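Local coordinates for protein phenylurea hydrolase B (Mycobacterium brisbanense, PDB 4WHB) that probably hydrolyses carbon-nitrogen bonds other than peptide bonds, as a metal-dependent amidohydrolase linked to breakdown of the phenylurea herbicide diuron, at residues Gly413-Pro425 and Leu432-Ala444. Numbering follows the deposited sequence.
Sequences GKLADFVLLDQDP and LRSITEVFQAGAA
Leu432 meets Leu421 beside an antiparallel strand pair, 418-421 with 437-440, joined by a long connection. The strand directions differ by 167°. The pair belongs to a mixed sheet of this amidohydrolase, in which strand 418-421 lies between strands 56-63 and 435-440. Strand 418-421 is therefore bonded on both edges. Leu432 sits in the 3-10 segment that leads into the second strand, and its CD2 lies 4.1 Å from CD1 of Leu421. At Ser434 the carbonyl takes a weak hydrogen bond from Asp422 N, while its OG bonds back to Asn431 O.

Ile435 follows, opposite Leu421 in a non-hydrogen-bonded pair. Its CG2 packs 3.4 Å from CG1 of Val419. Chi1 of Val419 (-173°) sets that methyl anti to the backbone N, where it reaches the Ile435 side chain. The chain turns a corner at Thr436, whose N bonds to Leu420 O. Glu437 O then takes a straight bond from Leu420 N. Val438 CG2 touches Val419 CG1 on the face it shares with Ile435.

Phe439 and Phe418 exchange two backbone hydrogen bonds and share the other face. Their ring planes are only 2° apart, but the rings are slid so far that they barely overlap. The closer contact is CH-pi: CB of Phe439 sits over a face of the Phe418 ring, 3.5 Å from its centroid.

A type I' turn runs from Gln440 to Ala443. Both central residues, Ala441 and Gly442, have positive phi. Asp417 divides its carboxylate: OD2 makes a salt bridge with Arg136, and OD1 accepts the N-H of Ala441 at 2.8 Å. Gly442 N bonds to Ala416 O at 2.6 Å, in the carbonyl plane on a lone pair.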
ATOM      1  N   GLY C 413      41.037 -16.197  39.698  1.00 17.26           N
ATOM      2  CA  GLY C 413      40.391 -17.415  39.188  1.00 13.28           C
ATOM      3  C   GLY C 413      39.187 -17.161  38.287  1.00 14.21           C
ATOM      4  O   GLY C 413      38.324 -17.992  38.130  1.00 22.97           O
ATOM      5  N   LYS C 414      39.128 -15.980  37.706  1.00 35.22           N
ATOM      6  CA  LYS C 414      38.066 -15.579  36.809  1.00 31.23           C
ATOM      7  C   LYS C 414      38.662 -15.320  35.433  1.00 25.84           C
ATOM      8  O   LYS C 414      39.856 -15.069  35.302  1.00 32.77           O
ATOM      9  CB  LYS C 414      37.381 -14.286  37.309  1.00 31.54           C
ATOM     10  CG  LYS C 414      36.459 -14.507  38.489  1.00 31.87           C
ATOM     11  CD  LYS C 414      35.022 -14.104  38.199  1.00 36.55           C
ATOM     12  CE  LYS C 414      34.837 -12.612  38.127  1.00 25.40           C
ATOM     13  NZ  LYS C 414      33.413 -12.263  37.929  1.00 26.45           N
ATOM     14  N   LEU C 415      37.822 -15.392  34.401  1.00 25.31           N
ATOM     15  CA  LEU C 415      38.310 -15.221  33.051  1.00 19.84           C
ATOM     16  C   LEU C 415      38.879 -13.820  33.006  1.00 25.73           C
ATOM     17  O   LEU C 415      38.295 -12.897  33.545  1.00 19.32           O
ATOM     18  CB  LEU C 415      37.190 -15.367  32.015  1.00 29.96           C
ATOM     19  CG  LEU C 415      36.856 -16.733  31.430  1.00 21.65           C
ATOM     20  CD1 LEU C 415      35.731 -16.569  30.420  1.00 18.87           C
ATOM     21  CD2 LEU C 415      38.093 -17.327  30.823  1.00 16.06           C
ATOM     22  N   ALA C 416      40.046 -13.657  32.390  1.00 34.11           N
ATOM     23  CA  ALA C 416      40.646 -12.362  32.379  1.00 40.91           C
ATOM     24  C   ALA C 416      40.203 -11.633  31.137  1.00 38.43           C
ATOM     25  O   ALA C 416      40.728 -11.882  30.031  1.00 32.37           O
ATOM     26  CB  ALA C 416      42.129 -12.451  32.472  1.00 16.28           C
ATOM     27  N   ASP C 417      39.203 -10.775  31.341  1.00 20.04           N
ATOM     28  CA  ASP C 417      38.699  -9.926  30.305  1.00 18.74           C
ATOM     29  C   ASP C 417      38.803  -8.551  30.915  1.00 30.62           C
ATOM     30  O   ASP C 417      38.213  -8.287  31.978  1.00 35.45           O
ATOM     31  CB  ASP C 417      37.216 -10.231  29.971  1.00 33.43           C
ATOM     32  CG  ASP C 417      36.980 -11.675  29.580  1.00 36.89           C
ATOM     33  OD1 ASP C 417      37.796 -12.230  28.795  1.00 41.38           O
ATOM     34  OD2 ASP C 417      35.955 -12.260  30.048  1.00 29.66           O
ATOM     35  N   PHE C 418      39.554  -7.661  30.298  1.00 16.61           N
ATOM     36  CA  PHE C 418      39.610  -6.336  30.847  1.00 21.19           C
ATOM     37  C   PHE C 418      39.906  -5.273  29.816  1.00 23.16           C
ATOM     38  O   PHE C 418      40.349  -5.553  28.705  1.00 19.72           O
ATOM     39  CB  PHE C 418      40.613  -6.264  32.012  1.00 28.57           C
ATOM     40  CG  PHE C 418      42.048  -6.417  31.626  1.00 30.42           C
ATOM     41  CD1 PHE C 418      42.760  -5.358  31.116  1.00 21.51           C
ATOM     42  CD2 PHE C 418      42.696  -7.615  31.837  1.00 29.06           C
ATOM     43  CE1 PHE C 418      44.094  -5.498  30.798  1.00 21.82           C
ATOM     44  CE2 PHE C 418      44.043  -7.767  31.521  1.00 33.38           C
ATOM     45  CZ  PHE C 418      44.744  -6.699  30.980  1.00 34.28           C
ATOM     46  N   VAL C 419      39.630  -4.037  30.219  1.00 14.61           N
ATOM     47  CA  VAL C 419      39.813  -2.894  29.375  1.00 15.78           C
ATOM     48  C   VAL C 419      40.636  -1.873  30.161  1.00 16.21           C
ATOM     49  O   VAL C 419      40.391  -1.673  31.383  1.00 12.15           O
ATOM     50  CB  VAL C 419      38.469  -2.294  29.026  1.00 26.59           C
ATOM     51  CG1 VAL C 419      38.660  -1.190  28.003  1.00 32.15           C
ATOM     52  CG2 VAL C 419      37.510  -3.367  28.496  1.00 28.31           C
ATOM     53  N   LEU C 420      41.630  -1.264  29.502  1.00  9.96           N
ATOM     54  CA  LEU C 420      42.397  -0.222  30.139  1.00 17.44           C
ATOM     55  C   LEU C 420      41.954   1.147  29.635  1.00 21.40           C
ATOM     56  O   LEU C 420      41.879   1.360  28.419  1.00 21.52           O
ATOM     57  CB  LEU C 420      43.878  -0.413  29.848  1.00 27.65           C
ATOM     58  CG  LEU C 420      44.697  -1.359  30.739  1.00 26.92           C
ATOM     59  CD1 LEU C 420      45.166  -2.494  29.840  1.00 45.84           C
ATOM     60  CD2 LEU C 420      45.912  -0.628  31.327  1.00 41.78           C
ATOM     61  N   LEU C 421      41.674   2.081  30.528  1.00 19.72           N
ATOM     62  CA  LEU C 421      41.214   3.414  30.079  1.00 21.11           C
ATOM     63  C   LEU C 421      42.322   4.461  30.130  1.00 26.43           C
ATOM     64  O   LEU C 421      43.399   4.208  30.634  1.00 38.32           O
ATOM     65  CB  LEU C 421      40.021   3.891  30.923  1.00 19.04           C
ATOM     66  CG  LEU C 421      38.815   2.981  30.937  1.00  8.39           C
ATOM     67  CD1 LEU C 421      37.779   3.551  31.846  1.00 11.67           C
ATOM     68  CD2 LEU C 421      38.271   2.827  29.522  1.00 10.44           C
ATOM     69  N   ASP C 422      42.036   5.643  29.612  1.00 36.54           N
ATOM     70  CA  ASP C 422      43.017   6.760  29.607  1.00 35.58           C
ATOM     71  C   ASP C 422      42.778   7.789  30.715  1.00 31.73           C
ATOM     72  O   ASP C 422      43.651   8.577  31.012  1.00 23.35           O
ATOM     73  CB  ASP C 422      42.928   7.524  28.261  1.00 25.93           C
ATOM     74  CG  ASP C 422      44.219   8.052  27.802  1.00 22.57           C
ATOM     75  OD1 ASP C 422      45.142   8.115  28.617  1.00 42.32           O
ATOM     76  OD2 ASP C 422      44.316   8.382  26.605  1.00 23.81           O
ATOM     77  N   GLN C 423      41.593   7.779  31.315  1.00 49.91           N
ATOM     78  CA  GLN C 423      41.151   8.879  32.140  1.00 40.79           C
ATOM     79  C   GLN C 423      40.098   8.432  33.183  1.00 26.95           C
ATOM     80  O   GLN C 423      39.504   7.368  33.052  1.00 16.95           O
ATOM     81  CB  GLN C 423      40.609   9.985  31.222  1.00 24.24           C
ATOM     82  CG  GLN C 423      41.680  10.991  30.822  1.00 47.81           C
ATOM     83  CD  GLN C 423      41.505  11.550  29.438  1.00 46.38           C
ATOM     84  OE1 GLN C 423      42.367  11.322  28.586  1.00 41.64           O
ATOM     85  NE2 GLN C 423      40.388  12.265  29.194  1.00 27.17           N
ATOM     86  N   ASP C 424      39.872   9.275  34.191  1.00 20.59           N
ATOM     87  CA  ASP C 424      38.988   8.969  35.311  1.00 16.01           C
ATOM     88  C   ASP C 424      37.607   8.611  34.815  1.00 25.70           C
ATOM     89  O   ASP C 424      36.965   9.427  34.152  1.00 21.75           O
ATOM     90  CB  ASP C 424      38.880  10.190  36.246  1.00 19.82           C
ATOM     91  CG  ASP C 424      39.287   9.893  37.678  1.00 20.64           C
ATOM     92  OD1 ASP C 424      40.426   9.501  37.857  1.00 47.46           O
ATOM     93  OD2 ASP C 424      38.554  10.094  38.650  1.00 17.99           O
ATOM     94  N   PRO C 425      37.117   7.397  35.130  1.00 23.36           N
ATOM     95  CA  PRO C 425      35.731   7.093  34.848  1.00 26.88           C
ATOM     96  C   PRO C 425      34.739   7.905  35.670  1.00 38.27           C
ATOM     97  O   PRO C 425      33.561   7.896  35.350  1.00 34.10           O
ATOM     98  CB  PRO C 425      35.612   5.615  35.208  1.00 27.42           C
ATOM     99  CG  PRO C 425      36.949   5.084  34.953  1.00 25.05           C
ATOM    100  CD  PRO C 425      37.866   6.169  35.424  1.00 31.62           C
ATOM    101  N   LEU C 432      34.996   6.010  29.468  1.00 24.26           N
ATOM    102  CA  LEU C 432      35.034   4.596  29.102  1.00 19.56           C
ATOM    103  C   LEU C 432      35.436   4.414  27.635  1.00 16.31           C
ATOM    104  O   LEU C 432      35.891   3.343  27.235  1.00 13.73           O
ATOM    105  CB  LEU C 432      33.664   3.955  29.359  1.00 13.91           C
ATOM    106  CG  LEU C 432      33.172   3.951  30.831  1.00 22.48           C
ATOM    107  CD1 LEU C 432      31.671   3.811  30.877  1.00 29.53           C
ATOM    108  CD2 LEU C 432      33.783   2.861  31.733  1.00 31.57           C
ATOM    109  N   ARG C 433      35.262   5.474  26.846  1.00 26.15           N
ATOM    110  CA  ARG C 433      35.596   5.453  25.430  1.00 27.97           C
ATOM    111  C   ARG C 433      37.096   5.412  25.179  1.00 22.42           C
ATOM    112  O   ARG C 433      37.534   4.977  24.142  1.00 24.36           O
ATOM    113  CB  ARG C 433      34.982   6.672  24.731  1.00 25.08           C
ATOM    114  CG  ARG C 433      33.485   6.746  24.826  1.00 24.59           C
ATOM    115  CD  ARG C 433      32.838   7.283  23.541  1.00 31.77           C
ATOM    116  NE  ARG C 433      31.367   7.229  23.628  1.00 32.72           N
ATOM    117  CZ  ARG C 433      30.540   7.811  22.777  1.00 23.75           C
ATOM    118  NH1 ARG C 433      31.001   8.532  21.768  1.00 32.11           N
ATOM    119  NH2 ARG C 433      29.237   7.690  22.926  1.00 23.42           N
ATOM    120  N   SER C 434      37.889   5.899  26.107  1.00 23.15           N
ATOM    121  CA  SER C 434      39.334   6.084  25.827  1.00 28.57           C
ATOM    122  C   SER C 434      40.085   4.884  26.353  1.00 21.52           C
ATOM    123  O   SER C 434      40.271   4.743  27.568  1.00 19.78           O
ATOM    124  CB  SER C 434      39.872   7.352  26.461  1.00 14.21           C
ATOM    125  OG  SER C 434      39.488   7.414  27.829  1.00 20.95           O
ATOM    126  N   ILE C 435      40.479   4.011  25.427  1.00 16.43           N
ATOM    127  CA  ILE C 435      40.942   2.677  25.776  1.00 29.15           C
ATOM    128  C   ILE C 435      42.278   2.402  25.132  1.00 32.97           C
ATOM    129  O   ILE C 435      42.358   2.311  23.890  1.00 40.29           O
ATOM    130  CB  ILE C 435      39.931   1.622  25.298  1.00 27.30           C
ATOM    131  CG1 ILE C 435      38.630   1.750  26.095  1.00 39.35           C
ATOM    132  CG2 ILE C 435      40.495   0.223  25.453  1.00 19.76           C
ATOM    133  CD1 ILE C 435      37.447   0.929  25.567  1.00 19.19           C
ATOM    134  N   THR C 436      43.311   2.240  25.955  1.00 18.68           N
ATOM    135  CA  THR C 436      44.637   1.933  25.424  1.00 28.55           C
ATOM    136  C   THR C 436      44.803   0.466  25.083  1.00 28.73           C
ATOM    137  O   THR C 436      45.573   0.129  24.185  1.00 30.40           O
ATOM    138  CB  THR C 436      45.743   2.374  26.393  1.00 32.96           C
ATOM    139  OG1 THR C 436      45.515   1.789  27.696  1.00 22.54           O
ATOM    140  CG2 THR C 436      45.744   3.916  26.432  1.00 44.29           C
ATOM    141  N   GLU C 437      44.085  -0.405  25.783  1.00 32.04           N
ATOM    142  CA  GLU C 437      44.110  -1.837  25.454  1.00 27.04           C
ATOM    143  C   GLU C 437      42.863  -2.559  25.898  1.00 11.76           C
ATOM    144  O   GLU C 437      42.255  -2.191  26.918  1.00 12.44           O
ATOM    145  CB  GLU C 437      45.350  -2.518  26.083  1.00 49.46           C
ATOM    146  CG  GLU C 437      46.388  -2.945  25.057  1.00 44.44           C
ATOM    147  CD  GLU C 437      47.798  -2.933  25.625  1.00 51.26           C
ATOM    148  OE1 GLU C 437      48.025  -2.204  26.627  1.00 38.20           O
ATOM    149  OE2 GLU C 437      48.691  -3.637  25.064  1.00 73.92           O
ATOM    150  N   VAL C 438      42.489  -3.585  25.133  1.00  9.29           N
ATOM    151  CA  VAL C 438      41.459  -4.506  25.555  1.00 18.44           C
ATOM    152  C   VAL C 438      42.011  -5.928  25.623  1.00 18.25           C
ATOM    153  O   VAL C 438      42.408  -6.474  24.612  1.00 12.18           O
ATOM    154  CB  VAL C 438      40.264  -4.465  24.622  1.00 14.12           C
ATOM    155  CG1 VAL C 438      39.197  -5.461  25.086  1.00 30.42           C
ATOM    156  CG2 VAL C 438      39.636  -3.086  24.605  1.00 18.47           C
ATOM    157  N   PHE C 439      42.042  -6.519  26.815  1.00 18.12           N
ATOM    158  CA  PHE C 439      42.480  -7.896  26.965  1.00 26.04           C
ATOM    159  C   PHE C 439      41.287  -8.830  27.148  1.00 36.43           C
ATOM    160  O   PHE C 439      40.301  -8.476  27.822  1.00 21.16           O
ATOM    161  CB  PHE C 439      43.432  -8.035  28.146  1.00 27.25           C
ATOM    162  CG  PHE C 439      44.899  -7.921  27.769  1.00 44.85           C
ATOM    163  CD1 PHE C 439      45.425  -6.726  27.307  1.00 30.47           C
ATOM    164  CD2 PHE C 439      45.738  -9.024  27.880  1.00 43.27           C
ATOM    165  CE1 PHE C 439      46.744  -6.609  26.964  1.00 35.50           C
ATOM    166  CE2 PHE C 439      47.059  -8.921  27.533  1.00 31.50           C
ATOM    167  CZ  PHE C 439      47.562  -7.711  27.072  1.00 36.51           C
ATOM    168  N   GLN C 440      41.348 -10.005  26.524  1.00 34.41           N
ATOM    169  CA  GLN C 440      40.250 -10.967  26.591  1.00 37.73           C
ATOM    170  C   GLN C 440      40.783 -12.365  26.782  1.00 26.31           C
ATOM    171  O   GLN C 440      41.749 -12.741  26.132  1.00 34.42           O
ATOM    172  CB  GLN C 440      39.396 -10.900  25.320  1.00 37.48           C
ATOM    173  CG  GLN C 440      37.963 -11.392  25.507  1.00 21.18           C
ATOM    174  CD  GLN C 440      37.358 -11.855  24.190  1.00 15.32           C
ATOM    175  OE1 GLN C 440      36.452 -11.219  23.632  1.00 15.64           O
ATOM    176  NE2 GLN C 440      37.872 -12.977  23.676  1.00 25.84           N
ATOM    177  N   ALA C 441      40.156 -13.138  27.678  1.00 40.38           N
ATOM    178  CA  ALA C 441      40.605 -14.494  27.990  1.00 29.02           C
ATOM    179  C   ALA C 441      42.108 -14.488  28.286  1.00 32.69           C
ATOM    180  O   ALA C 441      42.833 -15.398  27.926  1.00 20.67           O
ATOM    181  CB  ALA C 441      40.288 -15.440  26.839  1.00 18.04           C
ATOM    182  N   GLY C 442      42.552 -13.448  28.965  1.00 32.12           N
ATOM    183  CA  GLY C 442      43.958 -13.255  29.248  1.00 33.98           C
ATOM    184  C   GLY C 442      44.786 -13.078  28.000  1.00 24.76           C
ATOM    185  O   GLY C 442      45.935 -13.528  27.972  1.00 32.23           O
ATOM    186  N   ALA C 443      44.218 -12.428  26.983  1.00 20.79           N
ATOM    187  CA  ALA C 443      44.892 -12.246  25.721  1.00 19.55           C
ATOM    188  C   ALA C 443      44.668 -10.855  25.138  1.00 21.19           C
ATOM    189  O   ALA C 443      43.609 -10.300  25.268  1.00 22.26           O
ATOM    190  CB  ALA C 443      44.482 -13.342  24.735  1.00  7.97           C
ATOM    191  N   ALA C 444      45.689 -10.315  24.486  1.00 24.60           N
ATOM    192  CA  ALA C 444      45.603  -9.024  23.861  1.00 31.01           C
ATOM    193  C   ALA C 444      44.725  -9.055  22.583  1.00 27.67           C
ATOM    194  O   ALA C 444      44.546 -10.113  21.966  1.00 15.21           O
ATOM    195  CB  ALA C 444      47.006  -8.546  23.535  1.00 42.82           C
TER